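Hep_Hag family (Burkholderia pseudomallei, PDB 3S6L) forms a YadA-like head domain of the trimeric autotransporter adhesin BoaA, a cell-surface protein that probably mediates attachment to host epithelial cells. Local coordinates at the interface of chains A and B. Sequence-based numbering; all coordinates share one arbitrary frame. Chains: chain A/B, Hep_Hag family.

Contact 1: the interface of chains A and B. Residues chain A 80, 82, 94-96, 110; chain B 82, 96.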
# COMPACT_ATOMS: atom_id res chain seq x y z
N THR A 80 -9.81 3.34 0.88
CA THR A 80 -8.74 3.46 -0.11
C THR A 80 -8.65 2.09 -0.78
O THR A 80 -8.55 1.04 -0.11
CB THR A 80 -7.42 3.83 0.56
OG1 THR A 80 -7.58 5.08 1.28
CG2 THR A 80 -6.30 3.97 -0.45
N VAL A 82 -6.50 0.33 -4.00
CA VAL A 82 -5.43 0.56 -4.98
C VAL A 82 -5.02 -0.79 -5.62
O VAL A 82 -4.54 -1.71 -4.92
CB VAL A 82 -4.20 1.31 -4.35
CG1 VAL A 82 -3.01 1.36 -5.30
CG2 VAL A 82 -4.57 2.72 -3.91
N SER A 94 -8.79 -0.17 3.82
CA SER A 94 -7.71 0.07 2.87
C SER A 94 -7.28 -1.22 2.20
O SER A 94 -6.86 -2.18 2.89
CB SER A 94 -6.50 0.70 3.57
OG SER A 94 -6.87 1.82 4.36
N ALA A 95 -7.36 -1.25 0.86
CA ALA A 95 -7.01 -2.44 0.08
C ALA A 95 -5.94 -2.09 -0.94
O ALA A 95 -6.08 -1.13 -1.70
CB ALA A 95 -8.22 -2.99 -0.61
N PHE A 96 -4.87 -2.87 -0.93
CA PHE A 96 -3.73 -2.72 -1.82
C PHE A 96 -3.45 -4.05 -2.52
O PHE A 96 -3.18 -5.07 -1.88
CB PHE A 96 -2.49 -2.28 -1.05
CG PHE A 96 -1.27 -2.09 -1.96
CD1 PHE A 96 -1.21 -1.00 -2.86
CD2 PHE A 96 -0.22 -3.01 -1.95
CE1 PHE A 96 -0.10 -0.84 -3.74
CE2 PHE A 96 0.88 -2.85 -2.81
CZ PHE A 96 0.94 -1.75 -3.70
N LEU A 110 -3.65 -6.19 2.23
CA LEU A 110 -2.37 -5.89 1.57
C LEU A 110 -1.83 -7.08 0.79
O LEU A 110 -1.23 -8.00 1.36
CB LEU A 110 -1.36 -5.42 2.64
CG LEU A 110 -1.81 -4.19 3.45
CD1 LEU A 110 -0.92 -4.00 4.63
CD2 LEU A 110 -1.83 -2.94 2.62
N VAL B 82 -0.28 7.54 0.23
CA VAL B 82 -1.42 7.15 -0.60
C VAL B 82 -2.70 7.02 0.25
O VAL B 82 -2.78 6.19 1.19
CB VAL B 82 -1.10 5.84 -1.39
CG1 VAL B 82 -2.33 5.28 -2.11
CG2 VAL B 82 0.07 6.06 -2.39
N PHE B 96 0.09 4.36 3.74
CA PHE B 96 -1.01 3.84 2.92
C PHE B 96 -2.27 3.80 3.79
O PHE B 96 -2.31 3.10 4.84
CB PHE B 96 -0.71 2.42 2.38
CG PHE B 96 -1.86 1.85 1.58
CD1 PHE B 96 -2.16 2.35 0.31
CD2 PHE B 96 -2.65 0.83 2.10
CE1 PHE B 96 -3.28 1.85 -0.43
CE2 PHE B 96 -3.75 0.34 1.37
CZ PHE B 96 -4.06 0.86 0.11
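Strands 80-82, 94-96 and 108-110 of chain A meet strands 80-82 and 94-96 of chain B. The strands belong to successive turns of the left-handed beta-roll, and the patch is part of the subunit interface of the trimeric head. B:Phe96 is the main contributor and buries 74 Å² against chain A. Its CG stands anti to the backbone N (chi1 178°), which sends the ring away from its own strand and into the surface of chain A. Residues from three neighbouring strands receive it. The methyl CG2 of A:Thr80 stands over the rim of one face, 3.7 Å from CE1. On the same side of the ring, CB of A:Ser94 lies 3.5 Å from CE2. The other face is met by the CD2 methyl of A:Leu110, at its rim and 3.9 Å from CD2 of B:Phe96. A:Phe96 covers that face too, through its CB, 3.7 Å from CZ of B:Phe96. The CG2 methyl of A:Val82 meets the ring edge in plane, beside CE1. Contacts on both faces and at this edge should limit the tilt of the ring. The torsion of A:Phe96 is nearly the same as that of its chain B counterpart, yet its ring points elsewhere and does not stack on B:Phe96. The two copies of this residue therefore play different parts here, as expected for neighbours round a three-fold rather than a two-fold axis. One turn away, the valines of the two chains meet through single methyls. CG2 of A:Val82 lies 3.8 Å from CG1 of B:Val82. At the far end of the aromatic ring, CZ of B:Phe96 reaches the backbone carbonyl O of A:Ala95 at 3.4 Å.

Contact 2: the interface of chains A and B. Residues chain A 106, 120, 134-136; chain B 126, 144-146.
A:Val136 and B:Arg145 form the small apolar centre. The CG2 methyl of A:Val136 rests against the aliphatic part of the arginine, 3.8 Å from its CD. A second apolar touch joins CB of A:Asp106 to CB of B:Ala126. The B:Arg145 side chain runs extended from CG to NE (chi3 -174°), which carries its guanidinium past A:Val136 to A:Asn120. There it grips side-on with two nitrogens. NE donates to the backbone O of A:Asn120 at 2.8 Å; this oxygen lies in the guanidinium plane, but the donor sits above the carbonyl plane. NH2 donates to the side-chain OD1 of A:Asn120 at 2.9 Å, a more bent bond. The amide and guanidinium planes are turned 48° apart. Within chain B, NH2 also donates to the backbone O of B:Ala126, nearly straight at 170°, and this bond helps fix the guanidinium. Within chain A, ND2 of A:Asn120 donates to OD1 of A:Asn134 at 2.6 Å, on a lone pair in the carbonyl plane. This second-shell bond probably holds the amide turned with OD1 towards the arginine. Further out, backbone bonds flank a parallel beta bridge between A:Ser135 and B:Arg146. N of A:Val136 donates to O of B:Arg146 at 2.7 Å, and N of B:Arg146 to O of A:Asn134 at 3.3 Å. At the other end, a water joins O of A:Asp106 to N of B:Ala126. In the fold, this site lies where the last turns of the beta-roll of chain A meet strand 146-148 of chain B, which pairs with strand 135-137 of chain A at the C-terminal end of the roll.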
# COMPACT_ATOMS: atom_id res chain seq x y z
N ASP A 106 -12.66 -0.71 9.23
CA ASP A 106 -11.30 -0.53 9.77
C ASP A 106 -10.39 -1.69 9.42
O ASP A 106 -9.46 -2.02 10.18
CB ASP A 106 -11.35 -0.36 11.30
CG ASP A 106 -11.82 1.02 11.71
OD1 ASP A 106 -11.73 1.96 10.91
OD2 ASP A 106 -12.28 1.16 12.87
N ASN A 120 -11.78 -4.52 11.95
CA ASN A 120 -10.53 -4.27 12.63
C ASN A 120 -9.44 -5.33 12.37
O ASN A 120 -8.53 -5.52 13.19
CB ASN A 120 -10.77 -4.10 14.15
CG ASN A 120 -9.72 -3.22 14.82
OD1 ASN A 120 -9.33 -2.16 14.27
ND2 ASN A 120 -9.26 -3.64 16.01
N ASN A 134 -10.17 -8.17 14.93
CA ASN A 134 -9.01 -7.73 15.73
C ASN A 134 -7.83 -8.67 15.58
O ASN A 134 -7.15 -8.98 16.53
CB ASN A 134 -9.37 -7.60 17.22
CG ASN A 134 -10.63 -6.76 17.45
OD1 ASN A 134 -10.71 -5.60 17.02
ND2 ASN A 134 -11.62 -7.35 18.13
N SER A 135 -7.60 -9.13 14.38
CA SER A 135 -6.53 -10.05 14.13
C SER A 135 -5.82 -9.68 12.82
O SER A 135 -6.36 -8.95 11.97
CB SER A 135 -7.12 -11.46 14.04
OG SER A 135 -7.74 -11.63 12.79
N VAL A 136 -4.61 -10.19 12.66
CA VAL A 136 -3.83 -9.93 11.44
C VAL A 136 -3.47 -11.28 10.88
O VAL A 136 -2.76 -12.03 11.54
CB VAL A 136 -2.56 -9.13 11.75
CG1 VAL A 136 -1.75 -8.92 10.49
CG2 VAL A 136 -2.93 -7.80 12.37
N ALA B 126 -5.55 -0.42 10.82
CA ALA B 126 -6.19 0.83 11.15
C ALA B 126 -5.83 1.26 12.58
O ALA B 126 -5.84 0.44 13.52
CB ALA B 126 -7.71 0.69 11.00
N GLU B 144 -4.46 -4.36 21.03
CA GLU B 144 -3.53 -5.29 20.42
C GLU B 144 -4.30 -6.18 19.44
O GLU B 144 -5.52 -6.30 19.54
CB GLU B 144 -2.85 -6.13 21.51
CG GLU B 144 -2.01 -5.32 22.52
CD GLU B 144 -2.82 -4.79 23.73
OE1 GLU B 144 -4.01 -5.14 23.88
OE2 GLU B 144 -2.24 -4.02 24.53
N ARG B 145 -3.59 -6.79 18.49
CA ARG B 145 -4.20 -7.70 17.49
C ARG B 145 -3.46 -9.03 17.54
O ARG B 145 -2.24 -9.07 17.79
CB ARG B 145 -4.16 -7.11 16.07
CG ARG B 145 -5.14 -5.95 15.85
CD ARG B 145 -5.30 -5.66 14.36
NE ARG B 145 -6.11 -4.48 14.05
CZ ARG B 145 -5.67 -3.22 14.04
NH1 ARG B 145 -4.40 -2.93 14.35
NH2 ARG B 145 -6.51 -2.23 13.73
N ARG B 146 -4.20 -10.11 17.36
CA ARG B 146 -3.66 -11.47 17.33
C ARG B 146 -3.05 -11.66 15.93
O ARG B 146 -3.58 -11.14 14.96
CB ARG B 146 -4.85 -12.45 17.52
CG ARG B 146 -4.59 -13.67 18.37
CD ARG B 146 -5.69 -14.77 18.21
NE ARG B 146 -7.02 -14.22 17.93
CZ ARG B 146 -7.89 -14.77 17.09
NH1 ARG B 146 -7.59 -15.89 16.44
NH2 ARG B 146 -9.05 -14.21 16.90
O HOH W 1 -7.06 -2.83 9.75

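The C-alpha centres of contact 1 and contact 2 are about 16 Å apart, along the same face between chains A and B. They share no residue. In chain A, strand 108-110 of contact 1 follows shortly after A:Asp106 of contact 2, so the two patches adjoin along the roll. Contact 1 supplies apolar packing between the turns of neighbouring subunits. Contact 2, nearer the C-terminal, stalk side, adds directional bonds and a parallel beta link at the end of the roll. Together they would fix both the packing and the register of neighbouring subunits in the trimer.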